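Local coordinates for Alr1585 protein (Nostoc sp., PDB 5C2I) that probably acts as a haem-dependent, dye-decolorizing (DyP-type) peroxidase, using hydrogen peroxide to oxidise dyes and related substrates, and assembles as a tetramer, at residues Leu48-Glu53 with Gln175-Val180; Phe96-His101 with Ile148-Leu153. The protein carries 1 engineered substitution. One frame throughout, in Å; residues are numbered along the deposited sequence.

Contact 1 of 2, residues Leu48-Glu53 with Gln175-Val180; sequences LQFKPE and QIAEIV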
loop_
_atom_site.group_PDB
_atom_site.type_symbol
_atom_site.label_atom_id
_atom_site.label_comp_id
_atom_site.label_asym_id
_atom_site.label_seq_id
_atom_site.Cartn_x
_atom_site.Cartn_y
_atom_site.Cartn_z
ATOM N N LEU A 48 -37.292 -3.049 -2.443
ATOM C CA LEU A 48 -38.219 -3.373 -3.490
ATOM C C LEU A 48 -39.638 -3.074 -3.164
ATOM O O LEU A 48 -40.068 -3.256 -2.046
ATOM C CB LEU A 48 -38.162 -4.872 -3.784
ATOM C CG LEU A 48 -36.798 -5.470 -4.011
ATOM C CD1 LEU A 48 -36.977 -6.965 -4.321
ATOM C CD2 LEU A 48 -36.061 -4.782 -5.151
ATOM N N GLN A 49 -40.364 -2.617 -4.179
ATOM C CA GLN A 49 -41.822 -2.605 -4.200
ATOM C C GLN A 49 -42.272 -3.403 -5.418
ATOM O O GLN A 49 -41.975 -3.037 -6.587
ATOM C CB GLN A 49 -42.358 -1.205 -4.321
ATOM C CG GLN A 49 -43.864 -1.081 -4.243
ATOM C CD GLN A 49 -44.280 0.376 -4.395
ATOM O OE1 GLN A 49 -44.722 0.785 -5.437
ATOM N NE2 GLN A 49 -44.095 1.159 -3.354
ATOM N N PHE A 50 -42.965 -4.501 -5.156
ATOM C CA PHE A 50 -43.413 -5.371 -6.238
ATOM C C PHE A 50 -44.495 -4.702 -7.071
ATOM O O PHE A 50 -45.293 -3.905 -6.565
ATOM C CB PHE A 50 -43.870 -6.726 -5.669
ATOM C CG PHE A 50 -42.758 -7.470 -4.957
ATOM C CD1 PHE A 50 -41.598 -7.842 -5.643
ATOM C CD2 PHE A 50 -42.874 -7.829 -3.634
ATOM C CE1 PHE A 50 -40.567 -8.510 -4.998
ATOM C CE2 PHE A 50 -41.853 -8.501 -2.992
ATOM C CZ PHE A 50 -40.696 -8.840 -3.672
ATOM N N LYS A 51 -44.515 -5.009 -8.357
ATOM C CA LYS A 51 -45.422 -4.302 -9.269
ATOM C C LYS A 51 -46.858 -4.856 -9.137
ATOM O O LYS A 51 -47.054 -6.070 -8.967
ATOM C CB LYS A 51 -44.951 -4.441 -10.700
ATOM C CG LYS A 51 -43.629 -3.762 -10.954
ATOM C CD LYS A 51 -43.225 -3.917 -12.406
ATOM C CE LYS A 51 -41.970 -3.127 -12.719
ATOM N NZ LYS A 51 -41.553 -3.409 -14.118
ATOM N N PRO A 52 -47.852 -3.968 -9.185
ATOM C CA PRO A 52 -49.241 -4.372 -9.002
ATOM C C PRO A 52 -49.671 -5.484 -9.929
ATOM O O PRO A 52 -49.265 -5.509 -11.079
ATOM C CB PRO A 52 -50.051 -3.095 -9.325
ATOM C CG PRO A 52 -49.125 -1.984 -9.012
ATOM C CD PRO A 52 -47.717 -2.500 -9.292
ATOM N N GLU A 53 -50.461 -6.413 -9.393
ATOM C CA GLU A 53 -51.107 -7.463 -10.172
ATOM C C GLU A 53 -50.118 -8.438 -10.787
ATOM O O GLU A 53 -50.449 -9.095 -11.746
ATOM C CB GLU A 53 -51.967 -6.868 -11.304
ATOM C CG GLU A 53 -52.774 -5.643 -10.897
ATOM C CD GLU A 53 -54.039 -6.001 -10.162
ATOM O OE1 GLU A 53 -54.860 -6.760 -10.763
ATOM O OE2 GLU A 53 -54.234 -5.479 -9.026
ATOM N N GLN A 175 -38.281 -6.652 -13.990
ATOM C CA GLN A 175 -39.516 -6.988 -14.701
ATOM C C GLN A 175 -40.697 -7.025 -13.746
ATOM O O GLN A 175 -41.818 -6.711 -14.130
ATOM C CB GLN A 175 -39.384 -8.355 -15.389
ATOM C CG GLN A 175 -38.306 -8.404 -16.462
ATOM C CD GLN A 175 -38.685 -7.573 -17.687
ATOM O OE1 GLN A 175 -38.039 -6.573 -17.997
ATOM N NE2 GLN A 175 -39.750 -7.973 -18.363
ATOM N N ILE A 176 -40.423 -7.407 -12.498
ATOM C CA ILE A 176 -41.493 -7.662 -11.525
ATOM C C ILE A 176 -41.497 -6.741 -10.296
ATOM O O ILE A 176 -42.375 -6.852 -9.443
ATOM C CB ILE A 176 -41.513 -9.166 -11.116
ATOM C CG1 ILE A 176 -40.161 -9.682 -10.596
ATOM C CG2 ILE A 176 -41.869 -10.007 -12.330
ATOM C CD1 ILE A 176 -39.942 -9.444 -9.111
ATOM N N ALA A 177 -40.504 -5.851 -10.188
ATOM C CA ALA A 177 -40.370 -4.995 -9.005
ATOM C C ALA A 177 -39.762 -3.658 -9.372
ATOM O O ALA A 177 -38.916 -3.592 -10.264
ATOM C CB ALA A 177 -39.494 -5.665 -7.961
ATOM N N GLU A 178 -40.172 -2.622 -8.660
ATOM C CA GLU A 178 -39.482 -1.349 -8.662
ATOM C C GLU A 178 -38.395 -1.419 -7.613
ATOM O O GLU A 178 -38.645 -1.858 -6.487
ATOM C CB GLU A 178 -40.435 -0.212 -8.277
ATOM C CG GLU A 178 -41.606 -0.024 -9.231
ATOM C CD GLU A 178 -41.166 0.402 -10.616
ATOM O OE1 GLU A 178 -40.097 1.026 -10.724
ATOM O OE2 GLU A 178 -41.865 0.081 -11.600
ATOM N N ILE A 179 -37.189 -1.022 -7.969
ATOM C CA ILE A 179 -36.154 -0.848 -6.974
ATOM C C ILE A 179 -36.320 0.584 -6.478
ATOM O O ILE A 179 -35.985 1.522 -7.202
ATOM C CB ILE A 179 -34.768 -1.112 -7.581
ATOM C CG1 ILE A 179 -34.667 -2.587 -8.032
ATOM C CG2 ILE A 179 -33.693 -0.772 -6.590
ATOM C CD1 ILE A 179 -33.444 -2.905 -8.864
ATOM N N VAL A 180 -36.856 0.750 -5.283
ATOM C CA VAL A 180 -37.227 2.087 -4.812
ATOM C C VAL A 180 -36.062 2.773 -4.113
ATOM O O VAL A 180 -36.070 3.988 -3.935
ATOM C CB VAL A 180 -38.498 2.076 -3.910
ATOM C CG1 VAL A 180 -39.685 1.513 -4.681
ATOM C CG2 VAL A 180 -38.275 1.314 -2.609
#
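Antiparallel strand pairing joins Leu48-Phe50, the end of strand 42-50, to Ala177-Val180, the start of strand 177-189, inside the ferredoxin-like sheet of the DyP alpha+beta barrel domain. Gln49 and Glu178 form a hydrogen-bonded pair, with Gln49 N giving to Glu178 O at 3.0 Å and Glu178 N to Gln49 O at 2.8 Å. Leu48, Phe50, Ala177 and Ile179 share the apolar face, against which helices 55-68 and 159-176 pack. There Leu48 CD2 runs beside Ile179 CG1 at 3.9 Å. Alanine suits position 177 because its small CB takes the CD1 corner of the Phe50 ring at 3.8 Å. On the other, more polar face, Gln49 NE2 donates to Glu147 O, and Glu178 OE1 lies close to Glu178 OE1 of the second subunit.

Past the strand, Lys51 N continues the pairing to Ile176 O at 3.0 Å, above that carbonyl plane. Lys51 CG sits beside the backbone N (chi1 -65°), and the extended chain beyond crosses the turn out of helix 159-176. Lys51 NZ binds Arg174 O and, weakly at 3.3 Å, Gln175 O. Lys51 CE lies 3.4 Å from Glu178 OE2, but Lys51 NZ stays 4.3 Å from Glu178 OE2, beyond a salt bridge.

Contact 2 of 2, residues Phe96-His101 with Ile148-Leu153; sequences FFLSRH and IHALVL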
loop_
_atom_site.group_PDB
_atom_site.type_symbol
_atom_site.label_atom_id
_atom_site.label_comp_id
_atom_site.label_asym_id
_atom_site.label_seq_id
_atom_site.Cartn_x
_atom_site.Cartn_y
_atom_site.Cartn_z
ATOM N N PHE A 96 -32.554 -12.420 1.770
ATOM C CA PHE A 96 -33.812 -11.848 1.289
ATOM C C PHE A 96 -34.747 -11.626 2.478
ATOM O O PHE A 96 -34.983 -12.557 3.273
ATOM C CB PHE A 96 -34.462 -12.778 0.274
ATOM C CG PHE A 96 -35.746 -12.247 -0.319
ATOM C CD1 PHE A 96 -35.712 -11.330 -1.339
ATOM C CD2 PHE A 96 -36.980 -12.650 0.171
ATOM C CE1 PHE A 96 -36.886 -10.785 -1.843
ATOM C CE2 PHE A 96 -38.159 -12.153 -0.359
ATOM C CZ PHE A 96 -38.105 -11.224 -1.376
ATOM N N PHE A 97 -35.288 -10.419 2.581
ATOM C CA PHE A 97 -36.196 -10.047 3.679
ATOM C C PHE A 97 -37.535 -9.536 3.166
ATOM O O PHE A 97 -37.585 -8.862 2.121
ATOM C CB PHE A 97 -35.561 -8.966 4.542
ATOM C CG PHE A 97 -34.128 -9.230 4.966
ATOM C CD1 PHE A 97 -33.839 -9.971 6.072
ATOM C CD2 PHE A 97 -33.061 -8.684 4.244
ATOM C CE1 PHE A 97 -32.515 -10.200 6.441
ATOM C CE2 PHE A 97 -31.761 -8.863 4.628
ATOM C CZ PHE A 97 -31.471 -9.637 5.729
ATOM N N LEU A 98 -38.601 -9.825 3.902
ATOM C CA LEU A 98 -39.949 -9.316 3.609
ATOM C C LEU A 98 -40.445 -8.412 4.710
ATOM O O LEU A 98 -40.272 -8.712 5.892
ATOM C CB LEU A 98 -40.960 -10.470 3.422
ATOM C CG LEU A 98 -40.772 -11.289 2.143
ATOM C CD1 LEU A 98 -41.530 -12.598 2.238
ATOM C CD2 LEU A 98 -41.203 -10.497 0.925
ATOM N N SER A 99 -41.091 -7.310 4.321
ATOM C CA SER A 99 -41.859 -6.492 5.261
ATOM C C SER A 99 -43.255 -7.074 5.443
ATOM O O SER A 99 -43.684 -7.939 4.658
ATOM C CB SER A 99 -41.988 -5.050 4.742
ATOM O OG SER A 99 -42.853 -4.981 3.611
ATOM N N ARG A 100 -43.991 -6.575 6.436
ATOM C CA ARG A 100 -45.396 -6.946 6.535
ATOM C C ARG A 100 -46.156 -6.620 5.251
ATOM O O ARG A 100 -46.979 -7.431 4.761
ATOM C CB ARG A 100 -46.081 -6.322 7.751
ATOM C CG ARG A 100 -47.580 -6.725 7.863
ATOM C CD ARG A 100 -48.517 -5.705 7.215
ATOM N NE ARG A 100 -48.497 -4.419 7.944
ATOM C CZ ARG A 100 -49.143 -3.305 7.606
ATOM N NH1 ARG A 100 -49.959 -3.253 6.565
ATOM N NH2 ARG A 100 -49.046 -2.235 8.398
ATOM N N HIS A 101 -45.910 -5.436 4.674
ATOM C CA HIS A 101 -46.582 -5.065 3.420
ATOM C C HIS A 101 -46.248 -6.072 2.320
ATOM O O HIS A 101 -47.071 -6.370 1.446
ATOM C CB HIS A 101 -46.266 -3.616 2.986
ATOM C CG HIS A 101 -47.104 -2.571 3.665
ATOM N ND1 HIS A 101 -46.602 -1.744 4.649
ATOM C CD2 HIS A 101 -48.401 -2.216 3.520
ATOM C CE1 HIS A 101 -47.536 -0.908 5.060
ATOM N NE2 HIS A 101 -48.639 -1.176 4.396
ATOM N N ILE A 148 -42.417 -0.215 1.111
ATOM C CA ILE A 148 -41.368 -1.173 0.841
ATOM C C ILE A 148 -41.888 -2.572 1.138
ATOM O O ILE A 148 -42.437 -2.818 2.215
ATOM C CB ILE A 148 -40.141 -0.845 1.676
ATOM C CG1 ILE A 148 -39.576 0.505 1.228
ATOM C CG2 ILE A 148 -39.091 -1.943 1.566
ATOM C CD1 ILE A 148 -38.468 1.021 2.140
ATOM N N HIS A 149 -41.704 -3.462 0.176
ATOM C CA HIS A 149 -42.123 -4.856 0.319
ATOM C C HIS A 149 -41.044 -5.807 0.769
ATOM O O HIS A 149 -41.304 -6.818 1.426
ATOM C CB HIS A 149 -42.727 -5.354 -1.005
ATOM C CG HIS A 149 -44.013 -4.676 -1.385
ATOM N ND1 HIS A 149 -44.490 -4.645 -2.668
ATOM C CD2 HIS A 149 -44.922 -3.995 -0.641
ATOM C CE1 HIS A 149 -45.631 -3.984 -2.709
ATOM N NE2 HIS A 149 -45.916 -3.582 -1.489
ATOM N N ALA A 150 -39.807 -5.524 0.358
ATOM C CA ALA A 150 -38.725 -6.463 0.533
ATOM C C ALA A 150 -37.380 -5.801 0.436
ATOM O O ALA A 150 -37.257 -4.684 -0.099
ATOM C CB ALA A 150 -38.841 -7.576 -0.509
ATOM N N LEU A 151 -36.374 -6.486 0.963
ATOM C CA LEU A 151 -35.005 -6.064 0.864
ATOM C C LEU A 151 -34.205 -7.256 0.336
ATOM O O LEU A 151 -34.216 -8.345 0.942
ATOM C CB LEU A 151 -34.491 -5.606 2.217
ATOM C CG LEU A 151 -32.966 -5.338 2.385
ATOM C CD1 LEU A 151 -32.389 -4.291 1.441
ATOM C CD2 LEU A 151 -32.651 -4.968 3.835
ATOM N N VAL A 152 -33.433 -7.014 -0.717
ATOM C CA VAL A 152 -32.420 -7.949 -1.175
ATOM C C VAL A 152 -31.047 -7.449 -0.692
ATOM O O VAL A 152 -30.674 -6.300 -0.917
ATOM C CB VAL A 152 -32.444 -8.026 -2.697
ATOM C CG1 VAL A 152 -31.370 -8.934 -3.218
ATOM C CG2 VAL A 152 -33.800 -8.512 -3.168
ATOM N N LEU A 153 -30.267 -8.339 -0.088
ATOM C CA LEU A 153 -28.918 -7.992 0.383
ATOM C C LEU A 153 -27.953 -8.945 -0.315
ATOM O O LEU A 153 -28.089 -10.159 -0.206
ATOM C CB LEU A 153 -28.844 -8.124 1.905
ATOM C CG LEU A 153 -27.507 -7.798 2.611
ATOM C CD1 LEU A 153 -27.793 -7.496 4.089
ATOM C CD2 LEU A 153 -26.492 -8.931 2.492
HETATM O O HOH W 1 -43.552 -1.466 4.363
#
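The Phe96 ring meets Val152 CG2 at its edge, near the ring plane, 3.9 Å from CD1, while Ala150 CB comes in obliquely, 3.8 Å from CZ. Phe97, on the other face of the sheet, has Leu153 CB at its ring edge, 4.1 Å from CE2, and lies alongside Leu151, CD2 to CD2 3.8 Å. These rings flank an antiparallel pairing of strands 93-98 and 150-156 in the ferredoxin-like sheet of the DyP domain. Phe96 CG is anti to the backbone N (chi1 -178°). The ring beyond it packs on Trp61, Ile62 and Phe65 of helix 55-68. Phe97 and Leu151 instead pack on Phe456 of strand 448-458. Large apolar residues therefore suit both faces, whereas the small Ala150 CB lets the Phe96 ring and Leu98 CD2 come close.

Phe97 and Leu151 are the hydrogen-bonded pair, each N donating to the other's O. Ser99 N extends the series to His149 O, although this donor stands well above the carbonyl plane.

Where strand 150-156 begins, His149 and Ala150 form a classic beta bulge opposite Leu48. The His149 ring is held by Phe50 N at ND1 and by Glu147 at NE2, meets Tyr105, and brings its CD2 to 3.9 Å from His101 CB. An Arg100 nitrogen, NH1, lies over one face of the His101 ring, offset toward the rim.

Ser99 is the N-cap of helix 100-105. Ser99 OG, set between the backbone N and carbonyl carbon (chi1 70°), accepts from Gly102 N and donates to Ile148 O at 2.6 Å. That carbonyl also takes a hydrogen from a water at 2.8 Å from Ile148 O, and the water reaches His101 ND1 at 3.1 Å.

How the contacts relate
Contacts 1 and 2 have centres about 11 Å apart and belong to one antiparallel sheet, with strands in the order 93-98, 150-156, 42-50, 177-189 and 195-196. Strand 42-50 of contact 1 lies next to strand 150-156 of contact 2, and Leu48 joins them through probable backbone bonds to His149 and Ala150. Along the chain contact 2 is nested within the loop that contact 1 closes, and helix 159-176 links strand 150-156 to strand 177-189. Contact 2 is buried near strand 448-458 of the second sheet, whereas contact 1 lies farther from the chain's centre and borders a second subunit. With the Leu48 bonds between them, the two pairings make four neighbouring strands of the sheet.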